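Local coordinates for Endonuclease/exonuclease/phosphatase domain-containing protein (Enterococcus faecalis, PDB 3L1W) that is of unknown function but belongs to the endonuclease/exonuclease/phosphatase family and may act as a 3'-5' RNA exonuclease, at residues A[18-21]-A[22-26]; A[94-97]-A[98-101]. One frame throughout, in Å; residues are numbered along the deposited sequence.

Overall arrangement
Contact 1 (18-21 with 22-26) and contact 2 (94-97 with 98-101) are each a local contact within its own continuous run of chain, and they follow in series. Contact 1 spans the residues leading into helix 20-34 and its first turn; this helix connects strands 2-7 and 38-44 of the seven-stranded mixed sheet. Contact 2 lies in the loop between strands 83-92 and 111-119 of the six-stranded mixed sheet, beside helix 138-151. Their centres are 32 Å apart and their nearest atoms about 24 Å apart, so they do not touch. Each is attached to a different sheet of the DNase I-like fold: one starts a helix, the other turns the chain within a surface loop.

Contact 1 of 2, residues A[18-21]-A[22-26]; sequences WQWS and FRKEA
Arg23 lays its CG and CD over one face of the Trp18 indole, and Lys24 places CB over one face of the Trp20 indole, while the NH2 of Arg23 comes to the edge of the Trp20 ring. Gln19 O sits at the edge of the Phe22 ring. These groups surround the entry into helix 20-34 and its first turn, the helix of the beta-alpha-beta unit formed with strands 2-7 and 38-44. The Trp18 contact is a CH-pi interaction: Arg23 CD stands 3.5 Å from the centroid of the five-membered ring, only 10° off its normal. With CG anti to the backbone N (chi1 -154°), the Trp18 indole swings beside its own carbonyl and across the aliphatic part of Arg23. The other CH-pi contact is slanted and longer, Lys24 CB lying 3.9 Å from the centroid of the Trp20 five-membered ring.

A bend at chi3 (-70°) brings Arg23 NE to Trp18 O and NH2 to the Trp20 edge, with the guanidinium steeply inclined to that ring. NE gives a weak, bent bond to Trp18 O, whereas NH1 bonds to Val8 O and Pro239 O and NH2 to Arg9 O. This buried cation thus ties the helix start to two loops through backbone oxygens. Both indole nitrogens are bonded beyond the segments, Trp18 NE1 to Phe238 O and Trp20 NE1 to Asp51 OD2 on helix 46-55.

Trp20 O receives two amides, each at 2.8 Å, Lys24 N nearly in line with the carbonyl and Arg23 N from above its plane. Phe22 N bonds to Gln19 O at 2.9 Å. Where Glu25 N lacks a bond to the preceding turn the helix is kinked, and a water spans the break, accepting from Glu25 N and donating to Ser21 O at 2.9 Å.

Contact 2 of 2, residues A[94-97]-A[98-101]; sequences SETP and QQPS
Ser94 and Ser101 meet through their hydroxyls, Ser94 OG donating to Ser101 OG at 2.6 Å and drawing together the two ends of a loop segment between strands 83-92 and 111-119. Among the hydroxyl bonds, Ser101 OG donates in turn to Gln99 O, also at 2.6 Å, from about 28° out of the plane of that carbonyl. Its chi1 of 50° leaves OG flanked by N and C of its own backbone, pointing into the loop where Ser94 and Gln99 O can both be reached. Thr96 OG1 lies 3.2 Å from Ser101 OG.

Two backbone amides complete the polar network. Thr96 N donates to Ser94 OG at 3.0 Å, making an ST turn, and Gln99 N donates almost straight (169°) to Thr96 O at 3.1 Å, closing a type I beta turn from Thr96 to Gln99.

In apolar packing, Pro97 rests on Phe91 and on Val147 of helix 138-151.

The hydrogen bonds run in one direction, from Thr96 N through the two serine hydroxyls to Gln99 O, a chain in which each bond would probably polarise the next and which joins the ST turn to the last residue of the beta turn.

Contact 1 of 2, residues A[18-21]-A[22-26]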
loop_
_atom_site.group_PDB
_atom_site.type_symbol
_atom_site.label_atom_id
_atom_site.label_comp_id
_atom_site.label_asym_id
_atom_site.label_seq_id
_atom_site.Cartn_x
_atom_site.Cartn_y
_atom_site.Cartn_z
ATOM N N TRP A 18 -4.456 6.056 23.129
ATOM C CA TRP A 18 -4.495 6.033 21.668
ATOM C C TRP A 18 -5.168 7.305 21.149
ATOM O O TRP A 18 -5.761 7.316 20.074
ATOM C CB TRP A 18 -5.195 4.760 21.159
ATOM C CG TRP A 18 -4.784 4.293 19.769
ATOM C CD1 TRP A 18 -5.621 3.893 18.762
ATOM C CD2 TRP A 18 -3.447 4.183 19.243
ATOM N NE1 TRP A 18 -4.889 3.537 17.647
ATOM C CE2 TRP A 18 -3.555 3.707 17.917
ATOM C CE3 TRP A 18 -2.171 4.436 19.763
ATOM C CZ2 TRP A 18 -2.437 3.490 17.104
ATOM C CZ3 TRP A 18 -1.064 4.216 18.954
ATOM C CH2 TRP A 18 -1.207 3.751 17.642
ATOM N N GLN A 19 -5.071 8.385 21.920
ATOM C CA GLN A 19 -5.493 9.683 21.398
ATOM C C GLN A 19 -4.492 10.196 20.355
ATOM O O GLN A 19 -3.435 9.603 20.144
ATOM C CB GLN A 19 -5.683 10.702 22.518
ATOM C CG GLN A 19 -4.437 11.013 23.299
ATOM C CD GLN A 19 -4.739 11.889 24.505
ATOM O OE1 GLN A 19 -5.267 11.416 25.511
ATOM N NE2 GLN A 19 -4.415 13.173 24.402
ATOM N N TRP A 20 -4.841 11.291 19.696
ATOM C CA TRP A 20 -4.076 11.764 18.544
ATOM C C TRP A 20 -2.562 11.818 18.776
ATOM O O TRP A 20 -1.783 11.427 17.905
ATOM C CB TRP A 20 -4.595 13.128 18.086
ATOM C CG TRP A 20 -3.837 13.734 16.922
ATOM C CD1 TRP A 20 -2.991 14.802 16.972
ATOM C CD2 TRP A 20 -3.879 13.320 15.541
ATOM N NE1 TRP A 20 -2.495 15.074 15.717
ATOM C CE2 TRP A 20 -3.017 14.177 14.826
ATOM C CE3 TRP A 20 -4.537 12.296 14.851
ATOM C CZ2 TRP A 20 -2.822 14.061 13.449
ATOM C CZ3 TRP A 20 -4.342 12.181 13.484
ATOM C CH2 TRP A 20 -3.487 13.054 12.798
ATOM N N SER A 21 -2.138 12.319 19.929
ATOM C CA SER A 21 -0.705 12.450 20.176
ATOM C C SER A 21 0.036 11.136 19.906
ATOM O O SER A 21 1.151 11.137 19.397
ATOM C CB SER A 21 -0.438 12.931 21.607
ATOM O OG SER A 21 -0.860 11.963 22.547
ATOM N N PHE A 22 -0.595 10.014 20.236
ATOM C CA PHE A 22 0.039 8.710 20.066
ATOM C C PHE A 22 -0.073 8.159 18.649
ATOM O O PHE A 22 0.689 7.273 18.272
ATOM C CB PHE A 22 -0.559 7.701 21.042
ATOM C CG PHE A 22 -0.421 8.098 22.474
ATOM C CD1 PHE A 22 0.719 7.774 23.185
ATOM C CD2 PHE A 22 -1.431 8.803 23.112
ATOM C CE1 PHE A 22 0.856 8.139 24.506
ATOM C CE2 PHE A 22 -1.299 9.177 24.443
ATOM C CZ PHE A 22 -0.157 8.843 25.138
ATOM N N ARG A 23 -1.022 8.683 17.875
ATOM C CA ARG A 23 -1.348 8.156 16.548
ATOM C C ARG A 23 -0.811 9.021 15.410
ATOM O O ARG A 23 -0.757 8.581 14.261
ATOM C CB ARG A 23 -2.879 8.063 16.379
ATOM C CG ARG A 23 -3.562 7.186 17.396
ATOM C CD ARG A 23 -5.055 7.038 17.109
ATOM N NE ARG A 23 -5.815 8.269 17.352
ATOM C CZ ARG A 23 -6.321 9.043 16.396
ATOM N NH1 ARG A 23 -6.161 8.724 15.119
ATOM N NH2 ARG A 23 -7.004 10.136 16.719
ATOM N N LYS A 24 -0.457 10.263 15.714
ATOM C CA LYS A 24 -0.145 11.234 14.669
ATOM C C LYS A 24 0.962 10.774 13.718
ATOM O O LYS A 24 0.841 10.931 12.504
ATOM C CB LYS A 24 0.200 12.603 15.274
ATOM C CG LYS A 24 1.300 12.566 16.310
ATOM C CD LYS A 24 1.513 13.934 16.957
ATOM C CE LYS A 24 2.430 13.835 18.180
ATOM N NZ LYS A 24 2.588 15.142 18.880
ATOM N N GLU A 25 2.041 10.214 14.258
ATOM C CA GLU A 25 3.138 9.776 13.392
ATOM C C GLU A 25 2.664 8.700 12.421
ATOM O O GLU A 25 2.960 8.752 11.226
ATOM C CB GLU A 25 4.331 9.275 14.217
ATOM C CG GLU A 25 5.026 10.366 15.011
ATOM C CD GLU A 25 6.421 10.673 14.492
ATOM O OE1 GLU A 25 7.358 9.901 14.801
ATOM O OE2 GLU A 25 6.580 11.689 13.779
ATOM N N ALA A 26 1.911 7.730 12.932
ATOM C CA ALA A 26 1.431 6.633 12.108
ATOM C C ALA A 26 0.473 7.132 11.034
ATOM O O ALA A 26 0.545 6.707 9.883
ATOM C CB ALA A 26 0.766 5.563 12.971
HETATM O O HOH W 1 2.790 10.030 17.237
#

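Contact 2 of 2, residues A[94-97]-A[98-101]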
loop_
_atom_site.group_PDB
_atom_site.type_symbol
_atom_site.label_atom_id
_atom_site.label_comp_id
_atom_site.label_asym_id
_atom_site.label_seq_id
_atom_site.Cartn_x
_atom_site.Cartn_y
_atom_site.Cartn_z
ATOM N N SER A 94 -26.933 23.394 6.608
ATOM C CA SER A 94 -28.027 23.941 7.387
ATOM C C SER A 94 -28.942 24.740 6.481
ATOM O O SER A 94 -28.732 24.794 5.267
ATOM C CB SER A 94 -27.475 24.877 8.453
ATOM O OG SER A 94 -27.012 26.076 7.853
ATOM N N GLU A 95 -29.941 25.383 7.076
ATOM C CA GLU A 95 -30.860 26.218 6.312
ATOM C C GLU A 95 -30.271 27.605 6.036
ATOM O O GLU A 95 -30.865 28.419 5.326
ATOM C CB GLU A 95 -32.215 26.303 7.020
ATOM C CG GLU A 95 -32.886 24.927 7.098
ATOM C CD GLU A 95 -34.273 24.958 7.694
ATOM O OE1 GLU A 95 -34.585 25.910 8.440
ATOM O OE2 GLU A 95 -35.048 24.018 7.415
ATOM N N THR A 96 -29.090 27.853 6.593
ATOM C CA THR A 96 -28.349 29.082 6.340
ATOM C C THR A 96 -26.871 28.746 6.134
ATOM O O THR A 96 -26.032 28.963 7.018
ATOM C CB THR A 96 -28.507 30.076 7.490
ATOM O OG1 THR A 96 -27.996 29.496 8.697
ATOM C CG2 THR A 96 -29.974 30.414 7.682
ATOM N N PRO A 97 -26.546 28.217 4.950
ATOM C CA PRO A 97 -25.222 27.646 4.682
ATOM C C PRO A 97 -24.031 28.602 4.840
ATOM O O PRO A 97 -22.915 28.132 5.035
ATOM C CB PRO A 97 -25.340 27.171 3.230
ATOM C CG PRO A 97 -26.766 26.887 3.049
ATOM C CD PRO A 97 -27.483 27.957 3.844
ATOM N N GLN A 98 -24.249 29.911 4.765
ATOM C CA GLN A 98 -23.116 30.828 4.832
ATOM C C GLN A 98 -22.714 31.222 6.250
ATOM O O GLN A 98 -21.716 31.914 6.443
ATOM C CB GLN A 98 -23.365 32.074 3.972
ATOM C CG GLN A 98 -22.906 31.898 2.531
ATOM C CD GLN A 98 -23.646 30.787 1.815
ATOM O OE1 GLN A 98 -23.058 29.768 1.440
ATOM N NE2 GLN A 98 -24.944 30.972 1.629
ATOM N N GLN A 99 -23.482 30.780 7.241
ATOM C CA GLN A 99 -23.186 31.138 8.621
ATOM C C GLN A 99 -23.105 29.897 9.484
ATOM O O GLN A 99 -23.814 28.930 9.235
ATOM C CB GLN A 99 -24.287 32.036 9.198
ATOM C CG GLN A 99 -24.893 33.024 8.231
ATOM C CD GLN A 99 -26.305 33.397 8.632
ATOM O OE1 GLN A 99 -27.120 33.788 7.795
ATOM N NE2 GLN A 99 -26.610 33.261 9.920
ATOM N N PRO A 100 -22.253 29.932 10.517
ATOM C CA PRO A 100 -22.209 28.848 11.505
ATOM C C PRO A 100 -23.608 28.604 12.049
ATOM O O PRO A 100 -24.240 29.518 12.600
ATOM C CB PRO A 100 -21.297 29.410 12.594
ATOM C CG PRO A 100 -20.414 30.378 11.875
ATOM C CD PRO A 100 -21.261 30.985 10.799
ATOM N N SER A 101 -24.096 27.385 11.874
ATOM C CA SER A 101 -25.496 27.079 12.144
ATOM C C SER A 101 -25.715 25.575 12.166
ATOM O O SER A 101 -24.857 24.814 11.728
ATOM C CB SER A 101 -26.383 27.718 11.074
ATOM O OG SER A 101 -25.895 27.409 9.772
#